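Local coordinates for glutathione s-transferase I (Zea mays, PDB 1AXD), which probably conjugates glutathione to electrophilic compounds, herbicides among them, as a maize glutathione transferase of the two-domain cytosolic fold, seen here with lactoylglutathione bound, at residues A[107-110]-A[111-115]; A[116-119]-A[120-124]; A[158-162]-A[163-167]; A[195-199]-A[200-204]. One frame throughout, in Å; residues are numbered along the deposited sequence.

Contact 1. Residues A[107-110]-A[111-115]; sequences AALN and PILFQ
Leu109 O accepts from Leu113 N at 2.9 Å, with an N-H...O angle of 169°, so a regular helical bond spans the point where Pro111, lacking a backbone N-H, kinks helix 88-122. One step on, the bond from Phe114 N to Asn110 O is weak at 3.3 Å. The pyrrolidine occupies the place of the missing donor: Pro111 CD lies 3.3 Å from Ala107 O, which in an unbroken helix would accept from the backbone N at Pro111, and it also borders Ala108 O. On another face of the helix two leucines, four residues apart, meet through methyl groups and cross at an angle, Leu109 CD2 standing 3.8 Å from Leu113 CD2. Leu113 holds CG beside its own backbone N (chi1 -60°), which tips the branch back over the preceding turn and leaves CG 3.4 Å from Leu109 O. Ile112 likewise sends CG1 and CD1 back along the axis, CD1 ending 3.6 Å from Ala108 O. The two leucines continue onto helix 168-174, where both touch Val170, while Ala108, Pro111 and Ile112 face helix 128-151; this part of helix 88-122 is thus packed between neighbours of the all-helical C-terminal domain.

Contact 2. Residues A[116-119]-A[120-124]; sequences VLIS and PMLGG
Ile118 and Leu122 meet because Ile118 CG2 stands anti to its backbone N while Leu122 CG, at chi1 -57°, folds back beside its own N; the two side chains run alongside each other in the same direction, with Ile118 CG2 3.9 Å from Leu122 CD1. They flank the C-terminal end of helix 88-122, which closes in a Schellman motif: Gly123 has a positive phi, and Gly124 N returns to Ser119 O while Gly123 N bonds to Pro120 O. A CB on Gly123 would collide with the carbonyl oxygen of Leu122, a conflict glycine avoids. Pro120 kinks this last part of the helix, having no N-H to give the turn before. Its ring fits as a knob among Val116, Leu117, Ile118 and Ser119, with CD 3.4 Å from Leu117 O and CG 3.8 Å from Val116 O. Replacing Pro120 with glycine would probably open a gap over these two carbonyls and leave the kinked turn freer to flex. Outside the pair of segments, Ser119 OG bonds to Thr125 O, tying the helix end to the loop that follows. Ser119 O is gripped by two donors that come from opposite faces of its carbonyl plane: Leu122 N at 3.1 Å, 60° out of that plane, and Gly124 N at 2.9 Å, 37° out of it.

Contact 3. Residues A[158-162]-A[163-167]; sequences DFLSL and ADLNH
Ser161 and Asp164 bind each other reciprocally at the start of helix 162-165. Ser161 N donates to Asp164 OD2 at 3.2 Å, meeting the carboxylate on its anti side and 21° out of its plane. Asp164 returns a bond from its backbone, Asp164 N reaching Ser161 O at 3.1 Å from well above the carbonyl plane; the same oxygen takes Leu165 N more weakly. The serine side chain's half of the cap is a weak bond from Ala163 N to Ser161 OG at 3.4 Å; the hydroxyl is turned between backbone N and carbonyl carbon (chi1 63°), which brings it over the helix's first turn. A water ties the group together, accepting from Ser161 OG and donating to both Phe159 O and Asp164 OD2, the latter at 2.5 Å. Leu160 adds an apolar contact, CD1 lying 3.7 Å from Asp164 CB as the two side chains cross. A turn further on, Asn166 N bonds to Leu162 O at 3.0 Å, and His167 ND1 folds back weakly onto Ala163 O.

In the second shell, Asp164 OD1 accepts from Trp192 NE1 and Leu155 N, which hold the carboxylate's rotation while OD2 serves the cap. With alanine at Asp164, Ser161 N, Trp192 NE1 and Leu155 N would probably all lose their acceptor in a buried setting. Leu162 and Asn166 touch helix 67-78, and Leu165 touches helix 14-24, joining the turn to the thioredoxin-like domain. The Ser-Leu-Ala-Asp arrangement is a capping box, consistent with the N-capping box known at this place in the glutathione transferase fold.

Contact 4. Residues A[195-199]-A[200-204]; sequences GLMER and PSVQK
Arg199 and Val202, the two residues of the contact that carry much of its buried surface, meet where helix 187-198 gives way to helix 200-208. Val202 points its branches at the end of the earlier helix: CG2 lies 3.2 Å from Leu196 O and 3.9 Å from Arg199 CB, while CG1 stands 4.0 Å from Met197 CA. With CG2 beside its own backbone N and CG1 anti to it (chi1 178°), the valine brings both methyls to the border of Leu196 O, CG2 also resting against Arg199 and CG1 against Met197. Arg199 occupies the N-cap position of helix 200-208, and its psi of 134° turns the chain from one axis into the next. Helix 187-198 thus ends and helix 200-208 starts with Arg199 as the N-cap residue and Pro200 in the first turn, within the helical C-terminal part of the transferase fold. Arg199 O opens that helix by accepting from Gln203 N at 3.1 Å, in the carbonyl plane and with an N-H...O angle of 156°. Gln203 lays its extended chain back over the junction, CG 3.4 Å from Arg199 O and 3.7 Å from Met197 O. The arginine chain bends at chi3 and ends in a salt bridge from NH2 to Glu23 of helix 14-24. Ser201 OG, lying at the guanidinium edge near its plane, bonds to the other carboxylate oxygen of Glu23.

Contacts 1 and 2 follow one another on helix 88-122 and touch through probable backbone bonds from Ser119 N to Phe114 O and Ile118 N to Leu113 O. Each contains a proline kink, but contact 1 is partly buried between helices, whereas contact 2 is a surface contact where the helix ends. Contact 3 is the most buried, and its chemistry is the most polar, with a carboxylate and a water at a helix start. Contact 4, partly buried, joins two helices by valine methyls against backbone carbonyls, one backbone hydrogen bond and an arginine that pairs with Glu23. Contacts 3 and 4 touch where Leu160 packs on Leu196 and Arg199; contacts 2 and 3 lie on opposite sides of the chain's centre, about 30 Å apart between centres.

Contact 1. Residues A[107-110]-A[111-115]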
ATOM      1  N   ALA A 107      -3.296   7.281   6.560  1.00 19.07           N
ATOM      2  CA  ALA A 107      -2.369   7.113   7.682  1.00 21.17           C
ATOM      3  C   ALA A 107      -2.528   8.226   8.724  1.00 24.88           C
ATOM      4  O   ALA A 107      -2.274   7.987   9.900  1.00 29.61           O
ATOM      5  CB  ALA A 107      -0.916   7.055   7.166  1.00 16.78           C
ATOM      6  N   ALA A 108      -2.921   9.422   8.294  1.00 22.86           N
ATOM      7  CA  ALA A 108      -3.096  10.537   9.213  1.00 22.27           C
ATOM      8  C   ALA A 108      -4.482  10.507   9.737  1.00 24.30           C
ATOM      9  O   ALA A 108      -4.701  10.872  10.879  1.00 26.42           O
ATOM     10  CB  ALA A 108      -2.803  11.871   8.497  1.00 19.65           C
ATOM     11  N   LEU A 109      -5.416  10.045   8.919  1.00 24.71           N
ATOM     12  CA  LEU A 109      -6.813   9.974   9.308  1.00 26.48           C
ATOM     13  C   LEU A 109      -7.152   8.889  10.266  1.00 28.73           C
ATOM     14  O   LEU A 109      -7.965   9.116  11.146  1.00 32.75           O
ATOM     15  CB  LEU A 109      -7.697   9.850   8.074  1.00 24.24           C
ATOM     16  CG  LEU A 109      -8.455  11.113   7.704  1.00 22.80           C
ATOM     17  CD1 LEU A 109      -9.357  10.841   6.498  1.00 15.40           C
ATOM     18  CD2 LEU A 109      -9.284  11.551   8.919  1.00 23.25           C
ATOM     19  N   ASN A 110      -6.533   7.723  10.117  1.00 29.23           N
ATOM     20  CA  ASN A 110      -6.798   6.569  10.984  1.00 31.21           C
ATOM     21  C   ASN A 110      -6.799   6.836  12.479  1.00 27.34           C
ATOM     22  O   ASN A 110      -7.743   6.468  13.156  1.00 24.52           O
ATOM     23  CB  ASN A 110      -5.829   5.441  10.661  1.00 39.09           C
ATOM     24  CG  ASN A 110      -6.525   4.121  10.518  1.00 48.29           C
ATOM     25  OD1 ASN A 110      -6.841   3.697   9.414  1.00 52.45           O
ATOM     26  ND2 ASN A 110      -6.791   3.467  11.643  1.00 54.08           N
ATOM     27  N   PRO A 111      -5.744   7.456  13.017  1.00 25.93           N
ATOM     28  CA  PRO A 111      -5.758   7.715  14.458  1.00 25.72           C
ATOM     29  C   PRO A 111      -6.948   8.541  14.814  1.00 26.49           C
ATOM     30  O   PRO A 111      -7.634   8.235  15.771  1.00 29.20           O
ATOM     31  CB  PRO A 111      -4.478   8.516  14.661  1.00 23.60           C
ATOM     32  CG  PRO A 111      -3.572   7.962  13.622  1.00 24.40           C
ATOM     33  CD  PRO A 111      -4.469   7.886  12.419  1.00 24.45           C
ATOM     34  N   ILE A 112      -7.208   9.558  14.003  1.00 25.90           N
ATOM     35  CA  ILE A 112      -8.306  10.483  14.198  1.00 23.17           C
ATOM     36  C   ILE A 112      -9.665   9.814  14.203  1.00 23.73           C
ATOM     37  O   ILE A 112     -10.375   9.908  15.192  1.00 26.57           O
ATOM     38  CB  ILE A 112      -8.237  11.606  13.127  1.00 23.78           C
ATOM     39  CG1 ILE A 112      -6.922  12.375  13.284  1.00 18.51           C
ATOM     40  CG2 ILE A 112      -9.432  12.581  13.253  1.00 22.07           C
ATOM     41  CD1 ILE A 112      -6.724  13.463  12.252  1.00 22.93           C
ATOM     42  N   LEU A 113     -10.008   9.111  13.134  1.00 22.51           N
ATOM     43  CA  LEU A 113     -11.299   8.451  13.041  1.00 17.84           C
ATOM     44  C   LEU A 113     -11.587   7.551  14.198  1.00 20.17           C
ATOM     45  O   LEU A 113     -12.729   7.415  14.571  1.00 20.09           O
ATOM     46  CB  LEU A 113     -11.418   7.711  11.708  1.00 17.91           C
ATOM     47  CG  LEU A 113     -11.300   8.620  10.479  1.00 15.35           C
ATOM     48  CD1 LEU A 113     -11.720   7.861   9.223  1.00 16.53           C
ATOM     49  CD2 LEU A 113     -12.204   9.867  10.651  1.00 17.01           C
ATOM     50  N   PHE A 114     -10.560   6.974  14.804  1.00 26.35           N
ATOM     51  CA  PHE A 114     -10.744   6.091  15.950  1.00 29.39           C
ATOM     52  C   PHE A 114     -11.088   6.874  17.225  1.00 32.08           C
ATOM     53  O   PHE A 114     -12.071   6.560  17.881  1.00 30.83           O
ATOM     54  CB  PHE A 114      -9.477   5.254  16.161  1.00 29.83           C
ATOM     55  CG  PHE A 114      -9.437   4.519  17.474  1.00 36.59           C
ATOM     56  CD1 PHE A 114     -10.353   3.498  17.753  1.00 37.26           C
ATOM     57  CD2 PHE A 114      -8.475   4.843  18.437  1.00 40.62           C
ATOM     58  CE1 PHE A 114     -10.314   2.809  18.968  1.00 37.05           C
ATOM     59  CE2 PHE A 114      -8.424   4.160  19.662  1.00 41.23           C
ATOM     60  CZ  PHE A 114      -9.346   3.141  19.926  1.00 41.71           C
ATOM     61  N   GLN A 115     -10.282   7.878  17.560  1.00 33.98           N
ATOM     62  CA  GLN A 115     -10.500   8.688  18.755  1.00 30.59           C
ATOM     63  C   GLN A 115     -11.802   9.394  18.705  1.00 32.37           C
ATOM     64  O   GLN A 115     -12.587   9.280  19.630  1.00 34.61           O
ATOM     65  CB  GLN A 115      -9.380   9.721  18.904  1.00 28.67           C
ATOM     66  CG  GLN A 115      -8.017   9.124  19.147  1.00 28.65           C
ATOM     67  CD  GLN A 115      -7.962   8.341  20.432  1.00 29.95           C
ATOM     68  OE1 GLN A 115      -8.525   8.741  21.429  1.00 32.12           O
ATOM     69  NE2 GLN A 115      -7.275   7.218  20.408  1.00 36.08           N
TER

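Contact 2. Residues A[116-119]-A[120-124]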
ATOM      1  N   VAL A 116     -12.030  10.118  17.621  1.00 31.23           N
ATOM      2  CA  VAL A 116     -13.243  10.885  17.438  1.00 31.61           C
ATOM      3  C   VAL A 116     -14.462  10.048  17.144  1.00 33.15           C
ATOM      4  O   VAL A 116     -15.563  10.468  17.468  1.00 33.04           O
ATOM      5  CB  VAL A 116     -13.027  11.951  16.313  1.00 34.27           C
ATOM      6  CG1 VAL A 116     -14.366  12.560  15.841  1.00 37.60           C
ATOM      7  CG2 VAL A 116     -12.111  13.070  16.823  1.00 28.90           C
ATOM      8  N   LEU A 117     -14.287   8.852  16.597  1.00 32.85           N
ATOM      9  CA  LEU A 117     -15.448   8.057  16.239  1.00 30.94           C
ATOM     10  C   LEU A 117     -15.606   6.692  16.871  1.00 30.90           C
ATOM     11  O   LEU A 117     -16.595   6.468  17.552  1.00 34.64           O
ATOM     12  CB  LEU A 117     -15.514   7.956  14.713  1.00 33.34           C
ATOM     13  CG  LEU A 117     -16.828   7.685  13.988  1.00 36.95           C
ATOM     14  CD1 LEU A 117     -17.804   8.854  14.205  1.00 36.98           C
ATOM     15  CD2 LEU A 117     -16.532   7.521  12.489  1.00 38.08           C
ATOM     16  N   ILE A 118     -14.653   5.789  16.686  1.00 27.63           N
ATOM     17  CA  ILE A 118     -14.805   4.448  17.242  1.00 30.80           C
ATOM     18  C   ILE A 118     -14.776   4.408  18.745  1.00 30.80           C
ATOM     19  O   ILE A 118     -15.721   3.926  19.345  1.00 28.89           O
ATOM     20  CB  ILE A 118     -13.757   3.468  16.676  1.00 35.34           C
ATOM     21  CG1 ILE A 118     -13.625   3.646  15.159  1.00 37.24           C
ATOM     22  CG2 ILE A 118     -14.168   2.021  16.998  1.00 37.26           C
ATOM     23  CD1 ILE A 118     -14.926   3.464  14.386  1.00 38.33           C
ATOM     24  N   SER A 119     -13.703   4.922  19.340  1.00 31.93           N
ATOM     25  CA  SER A 119     -13.528   4.958  20.785  1.00 31.88           C
ATOM     26  C   SER A 119     -14.798   5.344  21.529  1.00 35.92           C
ATOM     27  O   SER A 119     -15.259   4.572  22.350  1.00 40.27           O
ATOM     28  CB  SER A 119     -12.382   5.908  21.138  1.00 30.38           C
ATOM     29  OG  SER A 119     -12.218   6.020  22.536  1.00 31.79           O
ATOM     30  N   PRO A 120     -15.390   6.516  21.236  1.00 38.31           N
ATOM     31  CA  PRO A 120     -16.616   6.917  21.934  1.00 38.45           C
ATOM     32  C   PRO A 120     -17.756   5.916  21.826  1.00 39.37           C
ATOM     33  O   PRO A 120     -18.431   5.675  22.815  1.00 39.37           O
ATOM     34  CB  PRO A 120     -16.970   8.243  21.253  1.00 39.85           C
ATOM     35  CG  PRO A 120     -15.631   8.801  20.915  1.00 38.05           C
ATOM     36  CD  PRO A 120     -14.941   7.594  20.336  1.00 40.39           C
ATOM     37  N   MET A 121     -17.969   5.326  20.653  1.00 39.76           N
ATOM     38  CA  MET A 121     -19.058   4.363  20.510  1.00 40.75           C
ATOM     39  C   MET A 121     -18.818   3.052  21.241  1.00 36.78           C
ATOM     40  O   MET A 121     -19.762   2.336  21.529  1.00 38.12           O
ATOM     41  CB  MET A 121     -19.404   4.133  19.038  1.00 46.46           C
ATOM     42  CG  MET A 121     -18.335   3.492  18.203  1.00 54.60           C
ATOM     43  SD  MET A 121     -18.911   3.357  16.517  1.00 67.46           S
ATOM     44  CE  MET A 121     -19.976   1.918  16.653  1.00 66.31           C
ATOM     45  N   LEU A 122     -17.568   2.746  21.549  1.00 33.21           N
ATOM     46  CA  LEU A 122     -17.265   1.535  22.277  1.00 30.53           C
ATOM     47  C   LEU A 122     -17.452   1.814  23.752  1.00 35.01           C
ATOM     48  O   LEU A 122     -17.412   0.893  24.558  1.00 38.47           O
ATOM     49  CB  LEU A 122     -15.837   1.080  21.965  1.00 26.79           C
ATOM     50  CG  LEU A 122     -15.544   0.841  20.475  1.00 26.15           C
ATOM     51  CD1 LEU A 122     -14.263   0.023  20.320  1.00 25.27           C
ATOM     52  CD2 LEU A 122     -16.707   0.090  19.802  1.00 26.33           C
ATOM     53  N   GLY A 123     -17.704   3.073  24.095  1.00 34.82           N
ATOM     54  CA  GLY A 123     -17.905   3.439  25.481  1.00 33.91           C
ATOM     55  C   GLY A 123     -16.740   4.204  26.067  1.00 35.88           C
ATOM     56  O   GLY A 123     -16.634   4.340  27.274  1.00 41.81           O
ATOM     57  N   GLY A 124     -15.859   4.699  25.209  1.00 34.81           N
ATOM     58  CA  GLY A 124     -14.715   5.448  25.688  1.00 33.58           C
ATOM     59  C   GLY A 124     -14.831   6.927  25.387  1.00 32.44           C
ATOM     60  O   GLY A 124     -15.834   7.394  24.875  1.00 32.39           O
TER

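Contact 3. Residues A[158-162]-A[163-167]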
ATOM      1  N   ASP A 158      -6.478  14.695 -15.136  1.00 34.63           N
ATOM      2  CA  ASP A 158      -7.804  15.246 -15.451  1.00 36.43           C
ATOM      3  C   ASP A 158      -8.912  14.235 -15.590  1.00 36.37           C
ATOM      4  O   ASP A 158      -9.953  14.573 -16.118  1.00 40.45           O
ATOM      5  CB  ASP A 158      -7.746  16.108 -16.721  1.00 36.69           C
ATOM      6  CG  ASP A 158      -7.088  17.464 -16.494  1.00 39.33           C
ATOM      7  OD1 ASP A 158      -6.985  17.910 -15.332  1.00 36.73           O
ATOM      8  OD2 ASP A 158      -6.686  18.098 -17.494  1.00 45.89           O
ATOM      9  N   PHE A 159      -8.737  13.044 -15.035  1.00 35.68           N
ATOM     10  CA  PHE A 159      -9.736  11.982 -15.146  1.00 31.99           C
ATOM     11  C   PHE A 159      -9.950  11.313 -13.808  1.00 30.25           C
ATOM     12  O   PHE A 159      -9.062  11.371 -12.965  1.00 31.87           O
ATOM     13  CB  PHE A 159      -9.234  10.947 -16.161  1.00 30.39           C
ATOM     14  CG  PHE A 159      -7.787  10.579 -15.964  1.00 30.27           C
ATOM     15  CD1 PHE A 159      -7.419   9.628 -15.018  1.00 31.15           C
ATOM     16  CD2 PHE A 159      -6.792  11.244 -16.655  1.00 28.07           C
ATOM     17  CE1 PHE A 159      -6.077   9.357 -14.758  1.00 31.21           C
ATOM     18  CE2 PHE A 159      -5.453  10.977 -16.400  1.00 32.23           C
ATOM     19  CZ  PHE A 159      -5.096  10.033 -15.449  1.00 28.24           C
ATOM     20  N   LEU A 160     -11.124  10.726 -13.593  1.00 25.34           N
ATOM     21  CA  LEU A 160     -11.400  10.018 -12.346  1.00 24.95           C
ATOM     22  C   LEU A 160     -10.673   8.707 -12.448  1.00 24.46           C
ATOM     23  O   LEU A 160     -10.558   8.175 -13.542  1.00 23.03           O
ATOM     24  CB  LEU A 160     -12.902   9.749 -12.175  1.00 20.67           C
ATOM     25  CG  LEU A 160     -13.381   9.040 -10.901  1.00 16.53           C
ATOM     26  CD1 LEU A 160     -13.409  10.014  -9.722  1.00 16.49           C
ATOM     27  CD2 LEU A 160     -14.793   8.494 -11.120  1.00 19.23           C
ATOM     28  N   SER A 161     -10.184   8.195 -11.324  1.00 24.27           N
ATOM     29  CA  SER A 161      -9.467   6.928 -11.294  1.00 19.27           C
ATOM     30  C   SER A 161      -9.635   6.298  -9.936  1.00 21.29           C
ATOM     31  O   SER A 161     -10.295   6.880  -9.073  1.00 19.65           O
ATOM     32  CB  SER A 161      -7.989   7.171 -11.573  1.00 17.36           C
ATOM     33  OG  SER A 161      -7.412   7.973 -10.554  1.00 20.80           O
ATOM     34  N   LEU A 162      -9.029   5.129  -9.738  1.00 22.83           N
ATOM     35  CA  LEU A 162      -9.093   4.413  -8.466  1.00 15.72           C
ATOM     36  C   LEU A 162      -8.468   5.212  -7.372  1.00 13.47           C
ATOM     37  O   LEU A 162      -8.823   5.026  -6.220  1.00 18.88           O
ATOM     38  CB  LEU A 162      -8.392   3.061  -8.576  1.00 19.64           C
ATOM     39  CG  LEU A 162      -9.298   1.850  -8.448  1.00 17.59           C
ATOM     40  CD1 LEU A 162      -8.428   0.610  -8.313  1.00 20.32           C
ATOM     41  CD2 LEU A 162     -10.165   2.005  -7.207  1.00 12.50           C
ATOM     42  N   ALA A 163      -7.559   6.114  -7.721  1.00 10.86           N
ATOM     43  CA  ALA A 163      -6.909   6.956  -6.725  1.00 12.99           C
ATOM     44  C   ALA A 163      -7.932   7.779  -6.006  1.00 14.59           C
ATOM     45  O   ALA A 163      -7.838   7.915  -4.799  1.00 17.97           O
ATOM     46  CB  ALA A 163      -5.838   7.848  -7.389  1.00 11.07           C
ATOM     47  N   ASP A 164      -8.933   8.282  -6.729  1.00 16.21           N
ATOM     48  CA  ASP A 164      -9.982   9.110  -6.142  1.00 13.44           C
ATOM     49  C   ASP A 164     -10.964   8.357  -5.314  1.00 15.69           C
ATOM     50  O   ASP A 164     -11.160   8.725  -4.173  1.00 17.90           O
ATOM     51  CB  ASP A 164     -10.701   9.889  -7.229  1.00  8.83           C
ATOM     52  CG  ASP A 164      -9.761  10.752  -8.019  1.00 15.96           C
ATOM     53  OD1 ASP A 164      -9.491  11.892  -7.591  1.00 18.67           O
ATOM     54  OD2 ASP A 164      -9.254  10.277  -9.055  1.00 18.10           O
ATOM     55  N   LEU A 165     -11.559   7.297  -5.867  1.00 20.32           N
ATOM     56  CA  LEU A 165     -12.545   6.470  -5.155  1.00 15.72           C
ATOM     57  C   LEU A 165     -11.986   5.870  -3.895  1.00 15.72           C
ATOM     58  O   LEU A 165     -12.718   5.716  -2.929  1.00 19.12           O
ATOM     59  CB  LEU A 165     -13.056   5.320  -6.038  1.00 16.82           C
ATOM     60  CG  LEU A 165     -13.845   5.482  -7.341  1.00 13.92           C
ATOM     61  CD1 LEU A 165     -14.688   6.763  -7.290  1.00 16.19           C
ATOM     62  CD2 LEU A 165     -12.908   5.521  -8.527  1.00 18.09           C
ATOM     63  N   ASN A 166     -10.698   5.541  -3.895  1.00 15.53           N
ATOM     64  CA  ASN A 166     -10.056   4.936  -2.732  1.00 14.98           C
ATOM     65  C   ASN A 166     -10.052   5.811  -1.489  1.00 17.38           C
ATOM     66  O   ASN A 166      -9.712   5.326  -0.421  1.00 20.15           O
ATOM     67  CB  ASN A 166      -8.628   4.514  -3.087  1.00 13.54           C
ATOM     68  CG  ASN A 166      -8.560   3.159  -3.789  1.00 18.45           C
ATOM     69  OD1 ASN A 166      -9.571   2.614  -4.201  1.00 21.00           O
ATOM     70  ND2 ASN A 166      -7.349   2.612  -3.910  1.00 17.04           N
ATOM     71  N   HIS A 167     -10.398   7.093  -1.633  1.00 19.08           N
ATOM     72  CA  HIS A 167     -10.438   8.045  -0.514  1.00 14.89           C
ATOM     73  C   HIS A 167     -11.828   8.232   0.053  1.00 17.06           C
ATOM     74  O   HIS A 167     -11.951   8.859   1.082  1.00 18.13           O
ATOM     75  CB  HIS A 167     -10.007   9.438  -0.976  1.00 12.00           C
ATOM     76  CG  HIS A 167      -8.547   9.587  -1.267  1.00 13.65           C
ATOM     77  ND1 HIS A 167      -8.002   9.333  -2.508  1.00 14.37           N
ATOM     78  CD2 HIS A 167      -7.532  10.054  -0.502  1.00 13.19           C
ATOM     79  CE1 HIS A 167      -6.716   9.637  -2.495  1.00 13.40           C
ATOM     80  NE2 HIS A 167      -6.406  10.078  -1.289  1.00 16.84           N
TER
HETATM   81  O   HOH W   1      -7.498  10.700 -10.843  1.00 12.92           O

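Contact 4. Residues A[195-199]-A[200-204]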
ATOM      1  N   GLY A 195     -17.680  16.958  -5.648  1.00 33.00           N
ATOM      2  CA  GLY A 195     -17.903  16.342  -6.938  1.00 30.18           C
ATOM      3  C   GLY A 195     -18.092  14.851  -6.783  1.00 28.99           C
ATOM      4  O   GLY A 195     -18.977  14.267  -7.385  1.00 28.18           O
ATOM      5  N   LEU A 196     -17.246  14.251  -5.952  1.00 30.60           N
ATOM      6  CA  LEU A 196     -17.304  12.820  -5.690  1.00 31.23           C
ATOM      7  C   LEU A 196     -18.554  12.474  -4.977  1.00 32.89           C
ATOM      8  O   LEU A 196     -19.157  11.477  -5.308  1.00 37.09           O
ATOM      9  CB  LEU A 196     -16.096  12.356  -4.862  1.00 26.40           C
ATOM     10  CG  LEU A 196     -14.719  12.326  -5.536  1.00 24.63           C
ATOM     11  CD1 LEU A 196     -13.657  11.953  -4.502  1.00 18.75           C
ATOM     12  CD2 LEU A 196     -14.690  11.318  -6.693  1.00 20.81           C
ATOM     13  N   MET A 197     -18.971  13.309  -4.030  1.00 32.24           N
ATOM     14  CA  MET A 197     -20.172  13.051  -3.254  1.00 34.90           C
ATOM     15  C   MET A 197     -21.436  13.018  -4.062  1.00 40.56           C
ATOM     16  O   MET A 197     -22.446  12.529  -3.572  1.00 41.86           O
ATOM     17  CB  MET A 197     -20.288  14.053  -2.123  1.00 33.74           C
ATOM     18  CG  MET A 197     -20.048  13.447  -0.776  1.00 40.62           C
ATOM     19  SD  MET A 197     -20.043  14.706   0.495  1.00 52.89           S
ATOM     20  CE  MET A 197     -21.752  14.717   0.994  1.00 52.15           C
ATOM     21  N   GLU A 198     -21.390  13.527  -5.286  1.00 44.43           N
ATOM     22  CA  GLU A 198     -22.557  13.515  -6.156  1.00 47.16           C
ATOM     23  C   GLU A 198     -22.753  12.155  -6.782  1.00 45.31           C
ATOM     24  O   GLU A 198     -23.886  11.761  -7.023  1.00 48.02           O
ATOM     25  CB  GLU A 198     -22.394  14.541  -7.276  1.00 52.78           C
ATOM     26  CG  GLU A 198     -22.218  15.971  -6.806  1.00 62.01           C
ATOM     27  CD  GLU A 198     -22.115  16.962  -7.958  1.00 66.89           C
ATOM     28  OE1 GLU A 198     -21.978  16.536  -9.130  1.00 68.08           O
ATOM     29  OE2 GLU A 198     -22.167  18.181  -7.684  1.00 73.71           O
ATOM     30  N   ARG A 199     -21.660  11.444  -7.040  1.00 41.26           N
ATOM     31  CA  ARG A 199     -21.726  10.139  -7.686  1.00 39.35           C
ATOM     32  C   ARG A 199     -22.605   9.152  -6.981  1.00 39.20           C
ATOM     33  O   ARG A 199     -22.520   9.022  -5.769  1.00 41.24           O
ATOM     34  CB  ARG A 199     -20.326   9.541  -7.848  1.00 39.12           C
ATOM     35  CG  ARG A 199     -19.272  10.501  -8.363  1.00 39.04           C
ATOM     36  CD  ARG A 199     -17.978   9.765  -8.668  1.00 40.68           C
ATOM     37  NE  ARG A 199     -18.122   8.909  -9.841  1.00 42.94           N
ATOM     38  CZ  ARG A 199     -18.148   9.356 -11.094  1.00 43.37           C
ATOM     39  NH1 ARG A 199     -18.032  10.654 -11.345  1.00 45.39           N
ATOM     40  NH2 ARG A 199     -18.308   8.507 -12.097  1.00 42.65           N
ATOM     41  N   PRO A 200     -23.466   8.444  -7.725  1.00 36.47           N
ATOM     42  CA  PRO A 200     -24.377   7.444  -7.172  1.00 36.40           C
ATOM     43  C   PRO A 200     -23.658   6.374  -6.399  1.00 36.62           C
ATOM     44  O   PRO A 200     -24.154   5.958  -5.364  1.00 39.83           O
ATOM     45  CB  PRO A 200     -25.051   6.885  -8.418  1.00 36.50           C
ATOM     46  CG  PRO A 200     -25.152   8.095  -9.283  1.00 38.59           C
ATOM     47  CD  PRO A 200     -23.770   8.691  -9.145  1.00 38.34           C
ATOM     48  N   SER A 201     -22.491   5.942  -6.876  1.00 34.69           N
ATOM     49  CA  SER A 201     -21.712   4.914  -6.189  1.00 32.64           C
ATOM     50  C   SER A 201     -21.396   5.345  -4.783  1.00 31.69           C
ATOM     51  O   SER A 201     -21.525   4.551  -3.865  1.00 28.93           O
ATOM     52  CB  SER A 201     -20.414   4.666  -6.942  1.00 32.08           C
ATOM     53  OG  SER A 201     -19.660   5.863  -7.033  1.00 31.04           O
ATOM     54  N   VAL A 202     -21.003   6.608  -4.630  1.00 31.71           N
ATOM     55  CA  VAL A 202     -20.656   7.199  -3.340  1.00 33.71           C
ATOM     56  C   VAL A 202     -21.870   7.321  -2.439  1.00 35.36           C
ATOM     57  O   VAL A 202     -21.769   7.043  -1.252  1.00 32.47           O
ATOM     58  CB  VAL A 202     -20.015   8.590  -3.545  1.00 32.88           C
ATOM     59  CG1 VAL A 202     -19.676   9.246  -2.200  1.00 33.27           C
ATOM     60  CG2 VAL A 202     -18.750   8.458  -4.423  1.00 32.67           C
ATOM     61  N   GLN A 203     -23.006   7.714  -3.009  1.00 40.82           N
ATOM     62  CA  GLN A 203     -24.250   7.858  -2.255  1.00 44.02           C
ATOM     63  C   GLN A 203     -24.713   6.521  -1.721  1.00 43.64           C
ATOM     64  O   GLN A 203     -25.198   6.459  -0.604  1.00 45.77           O
ATOM     65  CB  GLN A 203     -25.332   8.480  -3.138  1.00 48.14           C
ATOM     66  CG  GLN A 203     -25.013   9.889  -3.608  1.00 57.22           C
ATOM     67  CD  GLN A 203     -25.998  10.404  -4.650  1.00 65.90           C
ATOM     68  OE1 GLN A 203     -26.674   9.634  -5.322  1.00 70.73           O
ATOM     69  NE2 GLN A 203     -26.066  11.720  -4.793  1.00 68.89           N
ATOM     70  N   LYS A 204     -24.563   5.464  -2.513  1.00 43.16           N
ATOM     71  CA  LYS A 204     -24.949   4.117  -2.099  1.00 39.44           C
ATOM     72  C   LYS A 204     -24.064   3.688  -0.963  1.00 37.11           C
ATOM     73  O   LYS A 204     -24.570   3.231   0.050  1.00 33.72           O
ATOM     74  CB  LYS A 204     -24.828   3.154  -3.288  1.00 41.47           C
ATOM     75  CG  LYS A 204     -24.777   1.662  -2.947  1.00 49.76           C
ATOM     76  CD  LYS A 204     -26.025   1.155  -2.241  1.00 57.00           C
ATOM     77  CE  LYS A 204     -25.984  -0.364  -2.084  1.00 61.47           C
ATOM     78  NZ  LYS A 204     -27.129  -0.890  -1.280  1.00 63.68           N
TER